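Local coordinates for ATP phosphoribosyltransferase regulatory subunit (Bacillus halodurans, PDB 3OD1), which is probably required, together with the HisG subunit, for the first step of histidine biosynthesis and may allow its feedback regulation by histidine, at residues B[133-137]-B[311-315]; B[165-170]-B[245-249]; B[277-283]-B[297-303]. All blocks are in the same frame, centred on the assembly; numbering follows the deposited sequence.

Contact 1: B[133-137]-B[311-315]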
ATOM      1  N   LEU B 133      20.289   3.018   3.597  1.00 29.93           N
ATOM      2  CA  LEU B 133      21.557   2.567   3.054  1.00 27.99           C
ATOM      3  C   LEU B 133      22.387   2.111   4.249  1.00 32.26           C
ATOM      4  O   LEU B 133      22.817   2.916   5.070  1.00 31.78           O
ATOM      5  CB  LEU B 133      22.249   3.688   2.277  1.00 29.33           C
ATOM      6  CG  LEU B 133      23.768   3.597   2.055  1.00 38.71           C
ATOM      7  CD1 LEU B 133      24.175   2.272   1.436  1.00 34.44           C
ATOM      8  CD2 LEU B 133      24.243   4.753   1.184  1.00 41.43           C
ATOM      9  N   ILE B 134      22.565   0.803   4.369  1.00 34.54           N
ATOM     10  CA  ILE B 134      23.045   0.228   5.618  1.00 33.44           C
ATOM     11  C   ILE B 134      24.403  -0.425   5.445  1.00 32.43           C
ATOM     12  O   ILE B 134      24.607  -1.211   4.530  1.00 36.85           O
ATOM     13  CB  ILE B 134      22.069  -0.826   6.158  1.00 31.28           C
ATOM     14  CG1 ILE B 134      20.695  -0.198   6.404  1.00 35.01           C
ATOM     15  CG2 ILE B 134      22.613  -1.439   7.455  1.00 26.31           C
ATOM     16  CD1 ILE B 134      19.577  -1.220   6.405  1.00 35.31           C
ATOM     17  N   GLY B 135      25.336  -0.079   6.322  1.00 32.46           N
ATOM     18  CA  GLY B 135      26.650  -0.700   6.303  1.00 35.79           C
ATOM     19  C   GLY B 135      27.709   0.050   5.516  1.00 38.92           C
ATOM     20  O   GLY B 135      28.759  -0.507   5.219  1.00 41.88           O
ATOM     21  N   ASP B 136      27.444   1.302   5.172  1.00 35.19           N
ATOM     22  CA  ASP B 136      28.424   2.120   4.447  1.00 36.35           C
ATOM     23  C   ASP B 136      28.597   3.430   5.197  1.00 38.94           C
ATOM     24  O   ASP B 136      27.698   4.275   5.231  1.00 39.29           O
ATOM     25  CB  ASP B 136      27.986   2.341   2.995  1.00 31.61           C
ATOM     26  CG  ASP B 136      28.984   3.167   2.181  1.00 38.18           C
ATOM     27  OD1 ASP B 136      29.874   3.827   2.760  1.00 39.42           O
ATOM     28  OD2 ASP B 136      28.874   3.153   0.938  1.00 39.91           O
ATOM     29  N   GLY B 137      29.756   3.579   5.832  1.00 37.78           N
ATOM     30  CA  GLY B 137      30.009   4.729   6.683  1.00 42.27           C
ATOM     31  C   GLY B 137      30.713   5.899   6.025  1.00 41.82           C
ATOM     32  O   GLY B 137      31.107   6.841   6.717  1.00 38.54           O
ATOM     33  N   ALA B 311      25.901  -2.121  12.352  1.00 36.38           N
ATOM     34  CA  ALA B 311      26.347  -1.467  11.130  1.00 37.31           C
ATOM     35  C   ALA B 311      26.065   0.014  11.234  1.00 43.65           C
ATOM     36  O   ALA B 311      25.173   0.425  11.969  1.00 42.34           O
ATOM     37  CB  ALA B 311      25.639  -2.044   9.920  1.00 38.18           C
ATOM     38  N   GLN B 312      26.852   0.810  10.517  1.00 39.20           N
ATOM     39  CA  GLN B 312      26.525   2.207  10.304  1.00 37.97           C
ATOM     40  C   GLN B 312      25.349   2.223   9.336  1.00 35.52           C
ATOM     41  O   GLN B 312      25.156   1.279   8.567  1.00 38.78           O
ATOM     42  CB  GLN B 312      27.735   2.961   9.729  1.00 36.56           C
ATOM     43  CG  GLN B 312      29.022   2.720  10.507  1.00 41.86           C
ATOM     44  CD  GLN B 312      30.225   3.409   9.882  1.00 52.82           C
ATOM     45  OE1 GLN B 312      30.397   4.622  10.020  1.00 49.30           O
ATOM     46  NE2 GLN B 312      31.066   2.636   9.191  1.00 54.40           N
ATOM     47  N   ALA B 313      24.526   3.263   9.406  1.00 37.08           N
ATOM     48  CA  ALA B 313      23.344   3.332   8.551  1.00 38.14           C
ATOM     49  C   ALA B 313      22.865   4.764   8.405  1.00 33.58           C
ATOM     50  O   ALA B 313      22.989   5.577   9.328  1.00 36.14           O
ATOM     51  CB  ALA B 313      22.223   2.439   9.084  1.00 31.80           C
ATOM     52  N   THR B 314      22.369   5.083   7.218  1.00 33.13           N
ATOM     53  CA  THR B 314      21.711   6.362   7.014  1.00 33.91           C
ATOM     54  C   THR B 314      20.540   6.174   6.069  1.00 36.78           C
ATOM     55  O   THR B 314      20.274   5.056   5.636  1.00 30.48           O
ATOM     56  CB  THR B 314      22.685   7.459   6.525  1.00 36.03           C
ATOM     57  OG1 THR B 314      21.980   8.701   6.425  1.00 34.40           O
ATOM     58  CG2 THR B 314      23.297   7.102   5.170  1.00 31.77           C
ATOM     59  N   GLY B 315      19.829   7.256   5.761  1.00 31.28           N
ATOM     60  CA  GLY B 315      18.703   7.175   4.853  1.00 35.10           C
ATOM     61  C   GLY B 315      17.807   8.388   4.982  1.00 38.20           C
ATOM     62  O   GLY B 315      18.181   9.362   5.622  1.00 29.71           O
TER
HETATM   63  O   HOH W   1      30.736   7.917   9.283  1.00 55.51           O
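Ile134 lies against Ala313 of the neighbouring strand and Ala311 of the loop that leads into it: its CG1 is 4.1 Å from Ala313 CB and its CG2 3.9 Å from Ala311 CB. The contact belongs to the antiparallel sheet of the class II aminoacyl-tRNA synthetase fold, where the end of strand 125-134, the second strand of the motif 2 region, meets the start of strand 313-319, the motif 3 strand. Ile134 and Ala313 form a non-hydrogen-bonded pair with CA atoms 4.3 Å apart, and methyl-sized partners leave space for the branched isoleucine, which also packs on Ile89 and Val93 of helix 86-94. Leu133 and Thr314 point to the opposite face, under helix 139-155, and make a hydrogen-bonded pair: Leu133 N donates to Thr314 O (2.9 Å) and Thr314 N to Leu133 O (3.1 Å), both nearly linear. Leu133 O is also approached by Ala313 CA at 3.5 Å, a CA-H...O contact.

Beyond Ile134 the strand gives way to a loop, though one more backbone bond follows, Gly135 N to Gln312 O (2.6 Å). Gly135 has a positive phi of 94°, where a CB would be jammed against the preceding carbonyl. The chain then swings away, and Asp136 is held by Thr138 of its own chain and by Gln368 of the second subunit, so this corner touches the dimer interface. At Gly137 a side chain would run into the Gln312 amide; without one, Gly137 CA comes to 3.4 Å from Gln312 OE1, and a water donates a 2.8 Å hydrogen bond to Gly137 O.

Contact 2: B[165-170]-B[245-249]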
ATOM      1  N   ILE B 165      21.144  20.949   6.506  1.00 34.86           N
ATOM      2  CA  ILE B 165      21.993  19.889   7.029  1.00 30.87           C
ATOM      3  C   ILE B 165      22.578  20.301   8.361  1.00 33.58           C
ATOM      4  O   ILE B 165      23.204  21.355   8.451  1.00 38.44           O
ATOM      5  CB  ILE B 165      23.153  19.605   6.056  1.00 39.31           C
ATOM      6  CG1 ILE B 165      22.592  19.224   4.686  1.00 39.39           C
ATOM      7  CG2 ILE B 165      24.091  18.533   6.630  1.00 42.50           C
ATOM      8  CD1 ILE B 165      23.639  18.981   3.640  1.00 43.53           C
ATOM      9  N   GLY B 166      22.369  19.471   9.387  1.00 31.75           N
ATOM     10  CA  GLY B 166      22.992  19.665  10.687  1.00 35.12           C
ATOM     11  C   GLY B 166      23.909  18.512  11.074  1.00 41.96           C
ATOM     12  O   GLY B 166      24.149  17.594  10.284  1.00 39.13           O
ATOM     13  N   HIS B 167      24.431  18.535  12.292  1.00 35.14           N
ATOM     14  CA  HIS B 167      25.267  17.427  12.717  1.00 37.97           C
ATOM     15  C   HIS B 167      25.175  17.185  14.223  1.00 34.95           C
ATOM     16  O   HIS B 167      25.536  18.046  15.020  1.00 42.62           O
ATOM     17  CB  HIS B 167      26.720  17.663  12.292  1.00 38.42           C
ATOM     18  CG  HIS B 167      27.560  16.426  12.329  1.00 45.88           C
ATOM     19  ND1 HIS B 167      27.626  15.609  13.435  1.00 42.88           N
ATOM     20  CD2 HIS B 167      28.366  15.866  11.397  1.00 47.08           C
ATOM     21  CE1 HIS B 167      28.436  14.596  13.184  1.00 46.55           C
ATOM     22  NE2 HIS B 167      28.893  14.724  11.951  1.00 47.09           N
ATOM     23  N   VAL B 168      24.688  16.009  14.601  1.00 39.85           N
ATOM     24  CA  VAL B 168      24.568  15.640  16.007  1.00 41.49           C
ATOM     25  C   VAL B 168      25.910  15.735  16.733  1.00 44.28           C
ATOM     26  O   VAL B 168      25.962  16.114  17.904  1.00 39.97           O
ATOM     27  CB  VAL B 168      24.011  14.210  16.168  1.00 42.95           C
ATOM     28  CG1 VAL B 168      24.213  13.701  17.598  1.00 48.14           C
ATOM     29  CG2 VAL B 168      22.554  14.175  15.792  1.00 37.34           C
ATOM     30  N   GLY B 169      26.988  15.382  16.037  1.00 38.01           N
ATOM     31  CA  GLY B 169      28.306  15.366  16.641  1.00 38.67           C
ATOM     32  C   GLY B 169      28.768  16.774  16.970  1.00 43.48           C
ATOM     33  O   GLY B 169      29.339  17.026  18.040  1.00 43.74           O
ATOM     34  N   TYR B 170      28.526  17.706  16.053  1.00 39.06           N
ATOM     35  CA  TYR B 170      28.907  19.083  16.315  1.00 42.75           C
ATOM     36  C   TYR B 170      28.183  19.632  17.551  1.00 43.67           C
ATOM     37  O   TYR B 170      28.817  20.144  18.479  1.00 45.45           O
ATOM     38  CB  TYR B 170      28.675  19.980  15.101  1.00 44.49           C
ATOM     39  CG  TYR B 170      29.129  21.395  15.365  1.00 47.67           C
ATOM     40  CD1 TYR B 170      30.455  21.763  15.171  1.00 52.77           C
ATOM     41  CD2 TYR B 170      28.245  22.353  15.849  1.00 47.16           C
ATOM     42  CE1 TYR B 170      30.893  23.053  15.428  1.00 52.12           C
ATOM     43  CE2 TYR B 170      28.675  23.660  16.115  1.00 45.36           C
ATOM     44  CZ  TYR B 170      30.003  23.995  15.900  1.00 49.15           C
ATOM     45  OH  TYR B 170      30.445  25.272  16.151  1.00 54.22           O
ATOM     46  N   ALA B 245      33.406  16.282  13.364  1.00 49.76           N
ATOM     47  CA  ALA B 245      32.062  16.574  12.851  1.00 48.54           C
ATOM     48  C   ALA B 245      32.103  17.644  11.765  1.00 50.99           C
ATOM     49  O   ALA B 245      31.465  17.506  10.719  1.00 55.67           O
ATOM     50  CB  ALA B 245      31.137  16.996  13.976  1.00 43.84           C
ATOM     51  N   LEU B 246      32.862  18.707  12.006  1.00 46.91           N
ATOM     52  CA  LEU B 246      33.010  19.759  11.010  1.00 52.05           C
ATOM     53  C   LEU B 246      33.629  19.202   9.721  1.00 56.79           C
ATOM     54  O   LEU B 246      33.256  19.606   8.622  1.00 55.25           O
ATOM     55  CB  LEU B 246      33.854  20.910  11.565  1.00 55.30           C
ATOM     56  CG  LEU B 246      33.156  21.873  12.532  1.00 58.83           C
ATOM     57  CD1 LEU B 246      34.152  22.556  13.464  1.00 67.87           C
ATOM     58  CD2 LEU B 246      32.333  22.898  11.774  1.00 57.90           C
ATOM     59  N   ALA B 247      34.566  18.266   9.861  1.00 51.03           N
ATOM     60  CA  ALA B 247      35.242  17.692   8.700  1.00 48.98           C
ATOM     61  C   ALA B 247      34.294  16.853   7.860  1.00 50.89           C
ATOM     62  O   ALA B 247      34.403  16.814   6.631  1.00 55.91           O
ATOM     63  CB  ALA B 247      36.444  16.852   9.133  1.00 51.71           C
ATOM     64  N   GLU B 248      33.370  16.172   8.529  1.00 49.33           N
ATOM     65  CA  GLU B 248      32.378  15.368   7.832  1.00 50.02           C
ATOM     66  C   GLU B 248      31.417  16.258   7.056  1.00 52.87           C
ATOM     67  O   GLU B 248      31.026  15.935   5.931  1.00 53.82           O
ATOM     68  CB  GLU B 248      31.643  14.461   8.811  1.00 50.50           C
ATOM     69  CG  GLU B 248      32.548  13.374   9.352  1.00 53.57           C
ATOM     70  CD  GLU B 248      31.905  12.562  10.446  1.00 59.22           C
ATOM     71  OE1 GLU B 248      30.831  12.966  10.938  1.00 67.19           O
ATOM     72  OE2 GLU B 248      32.475  11.517  10.814  1.00 58.74           O
HETATM   73  N   MSE B 249      31.062  17.395   7.644  1.00 45.39           N
HETATM   74  CA  MSE B 249      30.216  18.340   6.940  1.00 47.12           C
HETATM   75  C   MSE B 249      30.906  18.942   5.724  1.00 49.64           C
HETATM   76  O   MSE B 249      30.280  19.118   4.682  1.00 51.08           O
HETATM   77  CB  MSE B 249      29.648  19.406   7.879  1.00 47.64           C
HETATM   78  CG  MSE B 249      28.217  19.056   8.325  1.00 62.42           C
HETATM   79 SE   MSE B 249      27.509  20.261   9.673  0.68 89.43          SE
HETATM   80  CE  MSE B 249      29.030  20.253  10.897  1.00 82.50           C
TER
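Strand 165-167 runs nearly antiparallel to helix 245-249 (157°, axes 9.3 Å apart), and the first turn of the following helix packs on it as well. His167, the N-cap of helix 168-179, takes the centre. With chi1 in t, its ring reaches across the gap and both nitrogens are used: ND1 accepts the capping bond from Gly169 N (2.7 Å), which leaves NE2 to donate to Glu248 OE1 (2.8 Å, nearly linear). Glu248, m then t, is extended far enough to bring its carboxylate to the ring edge. Over the ring face sits Ala245, whose CB is 3.7 Å from the ring centroid and only 7° off the normal, a CH-pi contact that suits a side chain as small as alanine. Gly169 has to be smaller still: a CB there would clash with His167 CE1.

Tyr170, also t, lays its CB 4.0 Å from Ala245 CB and sends its ring across helix 245-249, CD1 3.8 Å from Leu246 CG; its hydroxyl bonds to Ala233 O. The selenomethionine at Met249 has a chi1 of -98°, between wells, and the flexible chain folds so that CE reaches 3.7 Å from His167 CB and 4.2 Å from Tyr170 CB.

As in histidyl-tRNA synthetases, helices inserted between motifs 2 and 3 follow strand 162-167. Helix 240-258 brings the chain back to strand 265-268, the parallel neighbour of 162-167, while helix 228-234 packs on Leu246 and Met249, and Val281 of strand 281-286 touches His167.

Contact 3: B[277-283]-B[297-303]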
ATOM      1  N   TYR B 277      18.360   9.383  18.973  1.00 42.41           N
ATOM      2  CA  TYR B 277      18.319   8.388  17.904  1.00 41.44           C
ATOM      3  C   TYR B 277      19.369   8.590  16.808  1.00 37.81           C
ATOM      4  O   TYR B 277      20.046   7.644  16.414  1.00 37.43           O
ATOM      5  CB  TYR B 277      16.920   8.400  17.312  1.00 33.46           C
ATOM      6  CG  TYR B 277      16.665   7.474  16.163  1.00 35.02           C
ATOM      7  CD1 TYR B 277      16.207   6.172  16.386  1.00 37.47           C
ATOM      8  CD2 TYR B 277      16.797   7.914  14.847  1.00 32.74           C
ATOM      9  CE1 TYR B 277      15.929   5.324  15.336  1.00 37.36           C
ATOM     10  CE2 TYR B 277      16.518   7.065  13.781  1.00 32.66           C
ATOM     11  CZ  TYR B 277      16.081   5.770  14.039  1.00 37.67           C
ATOM     12  OH  TYR B 277      15.791   4.908  12.997  1.00 35.21           O
ATOM     13  N   TYR B 278      19.499   9.816  16.313  1.00 37.31           N
ATOM     14  CA  TYR B 278      20.493  10.111  15.282  1.00 40.51           C
ATOM     15  C   TYR B 278      21.856  10.345  15.906  1.00 41.22           C
ATOM     16  O   TYR B 278      21.959  10.927  16.987  1.00 37.39           O
ATOM     17  CB  TYR B 278      20.075  11.315  14.439  1.00 35.60           C
ATOM     18  CG  TYR B 278      18.777  11.110  13.701  1.00 37.52           C
ATOM     19  CD1 TYR B 278      18.746  10.449  12.485  1.00 36.42           C
ATOM     20  CD2 TYR B 278      17.575  11.585  14.229  1.00 43.06           C
ATOM     21  CE1 TYR B 278      17.536  10.256  11.803  1.00 34.24           C
ATOM     22  CE2 TYR B 278      16.373  11.404  13.562  1.00 39.49           C
ATOM     23  CZ  TYR B 278      16.357  10.742  12.355  1.00 37.77           C
ATOM     24  OH  TYR B 278      15.150  10.572  11.708  1.00 35.26           O
ATOM     25  N   THR B 279      22.896   9.906  15.205  1.00 41.12           N
ATOM     26  CA  THR B 279      24.253   9.894  15.740  1.00 43.65           C
ATOM     27  C   THR B 279      25.202  10.866  15.031  1.00 43.55           C
ATOM     28  O   THR B 279      26.315  11.115  15.491  1.00 40.49           O
ATOM     29  CB  THR B 279      24.845   8.473  15.644  1.00 43.76           C
ATOM     30  OG1 THR B 279      24.775   8.012  14.285  1.00 38.91           O
ATOM     31  CG2 THR B 279      24.053   7.521  16.526  1.00 42.58           C
ATOM     32  N   GLY B 280      24.779  11.414  13.905  1.00 40.63           N
ATOM     33  CA  GLY B 280      25.691  12.218  13.113  1.00 45.09           C
ATOM     34  C   GLY B 280      25.017  13.224  12.214  1.00 37.10           C
ATOM     35  O   GLY B 280      24.227  14.041  12.677  1.00 38.80           O
ATOM     36  N   VAL B 281      25.360  13.181  10.931  1.00 37.31           N
ATOM     37  CA  VAL B 281      24.723  14.025   9.928  1.00 36.75           C
ATOM     38  C   VAL B 281      23.215  13.860   9.998  1.00 37.44           C
ATOM     39  O   VAL B 281      22.719  12.738  10.032  1.00 34.03           O
ATOM     40  CB  VAL B 281      25.186  13.647   8.519  1.00 37.28           C
ATOM     41  CG1 VAL B 281      24.460  14.479   7.472  1.00 36.88           C
ATOM     42  CG2 VAL B 281      26.694  13.806   8.396  1.00 42.58           C
ATOM     43  N   VAL B 282      22.505  14.985  10.043  1.00 34.03           N
ATOM     44  CA  VAL B 282      21.045  15.008   9.989  1.00 32.76           C
ATOM     45  C   VAL B 282      20.615  16.067   8.983  1.00 37.16           C
ATOM     46  O   VAL B 282      21.347  17.030   8.737  1.00 39.97           O
ATOM     47  CB  VAL B 282      20.402  15.313  11.372  1.00 36.96           C
ATOM     48  CG1 VAL B 282      20.548  14.121  12.288  1.00 30.14           C
ATOM     49  CG2 VAL B 282      21.026  16.567  12.010  1.00 38.80           C
ATOM     50  N   PHE B 283      19.442  15.872   8.388  1.00 33.14           N
ATOM     51  CA  PHE B 283      18.931  16.807   7.398  1.00 30.83           C
ATOM     52  C   PHE B 283      17.411  16.795   7.316  1.00 33.91           C
ATOM     53  O   PHE B 283      16.757  15.831   7.720  1.00 33.51           O
ATOM     54  CB  PHE B 283      19.541  16.553   6.014  1.00 32.32           C
ATOM     55  CG  PHE B 283      19.394  15.141   5.523  1.00 32.67           C
ATOM     56  CD1 PHE B 283      18.297  14.768   4.760  1.00 35.76           C
ATOM     57  CD2 PHE B 283      20.369  14.189   5.798  1.00 36.19           C
ATOM     58  CE1 PHE B 283      18.158  13.464   4.293  1.00 32.77           C
ATOM     59  CE2 PHE B 283      20.234  12.877   5.331  1.00 28.29           C
ATOM     60  CZ  PHE B 283      19.125  12.517   4.589  1.00 28.36           C
ATOM     61  N   GLY B 297      16.144  12.979   7.235  1.00 34.24           N
ATOM     62  CA  GLY B 297      16.942  11.770   7.316  1.00 34.71           C
ATOM     63  C   GLY B 297      18.234  12.001   8.069  1.00 30.09           C
ATOM     64  O   GLY B 297      18.432  13.049   8.686  1.00 30.96           O
ATOM     65  N   GLY B 298      19.119  11.017   8.015  1.00 34.35           N
ATOM     66  CA  GLY B 298      20.415  11.147   8.643  1.00 40.12           C
ATOM     67  C   GLY B 298      20.926   9.831   9.191  1.00 39.36           C
ATOM     68  O   GLY B 298      20.256   8.796   9.093  1.00 31.15           O
ATOM     69  N   ARG B 299      22.113   9.889   9.785  1.00 34.40           N
ATOM     70  CA  ARG B 299      22.790   8.716  10.343  1.00 35.11           C
ATOM     71  C   ARG B 299      22.184   8.220  11.635  1.00 33.95           C
ATOM     72  O   ARG B 299      21.925   8.996  12.545  1.00 37.46           O
ATOM     73  CB  ARG B 299      24.255   9.025  10.614  1.00 36.54           C
ATOM     74  CG  ARG B 299      25.067   9.212   9.387  1.00 46.11           C
ATOM     75  CD  ARG B 299      26.063   8.098   9.250  1.00 49.57           C
ATOM     76  NE  ARG B 299      26.478   7.992   7.860  1.00 44.21           N
ATOM     77  CZ  ARG B 299      26.545   6.854   7.188  1.00 39.73           C
ATOM     78  NH1 ARG B 299      26.229   5.711   7.787  1.00 40.83           N
ATOM     79  NH2 ARG B 299      26.939   6.863   5.919  1.00 42.17           N
ATOM     80  N   TYR B 300      21.996   6.909  11.721  1.00 33.13           N
ATOM     81  CA  TYR B 300      21.510   6.284  12.944  1.00 34.67           C
ATOM     82  C   TYR B 300      22.356   5.027  13.237  1.00 35.19           C
ATOM     83  O   TYR B 300      21.875   3.903  13.136  1.00 33.24           O
ATOM     84  CB  TYR B 300      20.007   5.972  12.810  1.00 31.27           C
ATOM     85  CG  TYR B 300      19.631   5.154  11.578  1.00 34.27           C
ATOM     86  CD1 TYR B 300      19.457   3.784  11.675  1.00 32.35           C
ATOM     87  CD2 TYR B 300      19.453   5.752  10.326  1.00 31.64           C
ATOM     88  CE1 TYR B 300      19.123   3.011  10.579  1.00 37.22           C
ATOM     89  CE2 TYR B 300      19.112   4.975   9.203  1.00 31.52           C
ATOM     90  CZ  TYR B 300      18.951   3.597   9.355  1.00 36.06           C
ATOM     91  OH  TYR B 300      18.619   2.775   8.294  1.00 36.40           O
ATOM     92  N   ASP B 301      23.620   5.244  13.607  1.00 37.40           N
ATOM     93  CA  ASP B 301      24.640   4.190  13.590  1.00 41.24           C
ATOM     94  C   ASP B 301      24.554   3.143  14.705  1.00 39.56           C
ATOM     95  O   ASP B 301      25.336   2.199  14.708  1.00 34.93           O
ATOM     96  CB  ASP B 301      26.055   4.794  13.606  1.00 38.16           C
ATOM     97  CG  ASP B 301      26.461   5.399  12.265  1.00 43.08           C
ATOM     98  OD1 ASP B 301      25.719   5.250  11.264  1.00 36.50           O
ATOM     99  OD2 ASP B 301      27.538   6.030  12.216  1.00 40.06           O
ATOM    100  N   GLU B 302      23.621   3.302  15.639  1.00 38.21           N
ATOM    101  CA  GLU B 302      23.507   2.351  16.750  1.00 39.73           C
ATOM    102  C   GLU B 302      22.257   1.456  16.681  1.00 38.05           C
ATOM    103  O   GLU B 302      22.079   0.555  17.499  1.00 41.65           O
ATOM    104  CB  GLU B 302      23.566   3.087  18.093  1.00 39.08           C
ATOM    105  CG  GLU B 302      24.883   3.830  18.312  1.00 48.45           C
ATOM    106  CD  GLU B 302      26.091   2.915  18.138  1.00 57.43           C
ATOM    107  OE1 GLU B 302      26.001   1.716  18.497  1.00 57.01           O
ATOM    108  OE2 GLU B 302      27.130   3.391  17.633  1.00 64.59           O
ATOM    109  N   LEU B 303      21.396   1.678  15.702  1.00 38.45           N
ATOM    110  CA  LEU B 303      20.175   0.871  15.630  1.00 38.43           C
ATOM    111  C   LEU B 303      20.444  -0.594  15.284  1.00 37.96           C
ATOM    112  O   LEU B 303      19.944  -1.490  15.962  1.00 36.30           O
ATOM    113  CB  LEU B 303      19.171   1.460  14.645  1.00 29.26           C
ATOM    114  CG  LEU B 303      17.825   0.732  14.531  1.00 37.11           C
ATOM    115  CD1 LEU B 303      17.047   0.792  15.848  1.00 32.39           C
ATOM    116  CD2 LEU B 303      17.001   1.336  13.409  1.00 32.57           C
TER
HETATM  117  O   HOH W   2      21.166   5.009  16.219  1.00 35.96           O
HETATM  118  O   HOH W   3      27.003   8.634  13.144  1.00 37.32           O
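This is a beta-hairpin contact within the central sheet, continued past the strand ends by two loops that stay bonded to each other. In the strands, Phe283 and Gly297 form a hydrogen-bonded antiparallel pair, each N donating to the other's O at 3.0 Å, and Val282 and Gly298 the following non-hydrogen-bonded pair, with CA atoms only 4.1 Å apart. The Phe283 ring occupies the place a CB of residue 297 would take, so glycine suits it; Gly297 CA makes a CH-pi contact 3.8 Å from the ring centroid. A CB on Gly298 would strike Val281 O.

Further on, Arg299 N donates to Val281 O (2.9 Å) and Thr279 N to Arg299 O (3.0 Å). Thr279, small and polar, uses its OG1 to accept Asp301 N (3.1 Å), and a water links OG1 to Asp301 OD2. The Tyr277 and Tyr300 rings are near parallel but slid apart, with Tyr277 OH over the face of Tyr300. Arg299 forms a salt bridge with Asp142 and another with Asp301, NH1 to OD1 3.5 Å. Asp301 OD1 also accepts from Ala313 N.

The YYTG and GGRYD sequences brought together here correspond in position to the histidine A (only its Tyr-Tyr kept) and histidine B motifs of histidyl-tRNA synthetases, which line the histidine pocket in those relatives of HisZ.

From the N terminus, residues 133-137 come first and pair with 311-315 after the other two contacts have closed, so contact 1 closes the longest loop, with the other two nested inside it. Contact 2 shuts over the inserted helices when 245-249 returns to 165-170; contact 3 then follows in series, joining 277-283 to 297-303 as a hairpin. All three reach one sheet, in which strands 125-134, 313-319, 295-298, 281-286 and 162-167 lie side by side. Contacts 1 and 3 meet where Tyr300 N is 2.9 Å from Ala313 O and Arg299 NH2 2.8 Å from Asp136 O; contacts 2 and 3 meet where Gly166 N is 2.7 Å from Val282 O.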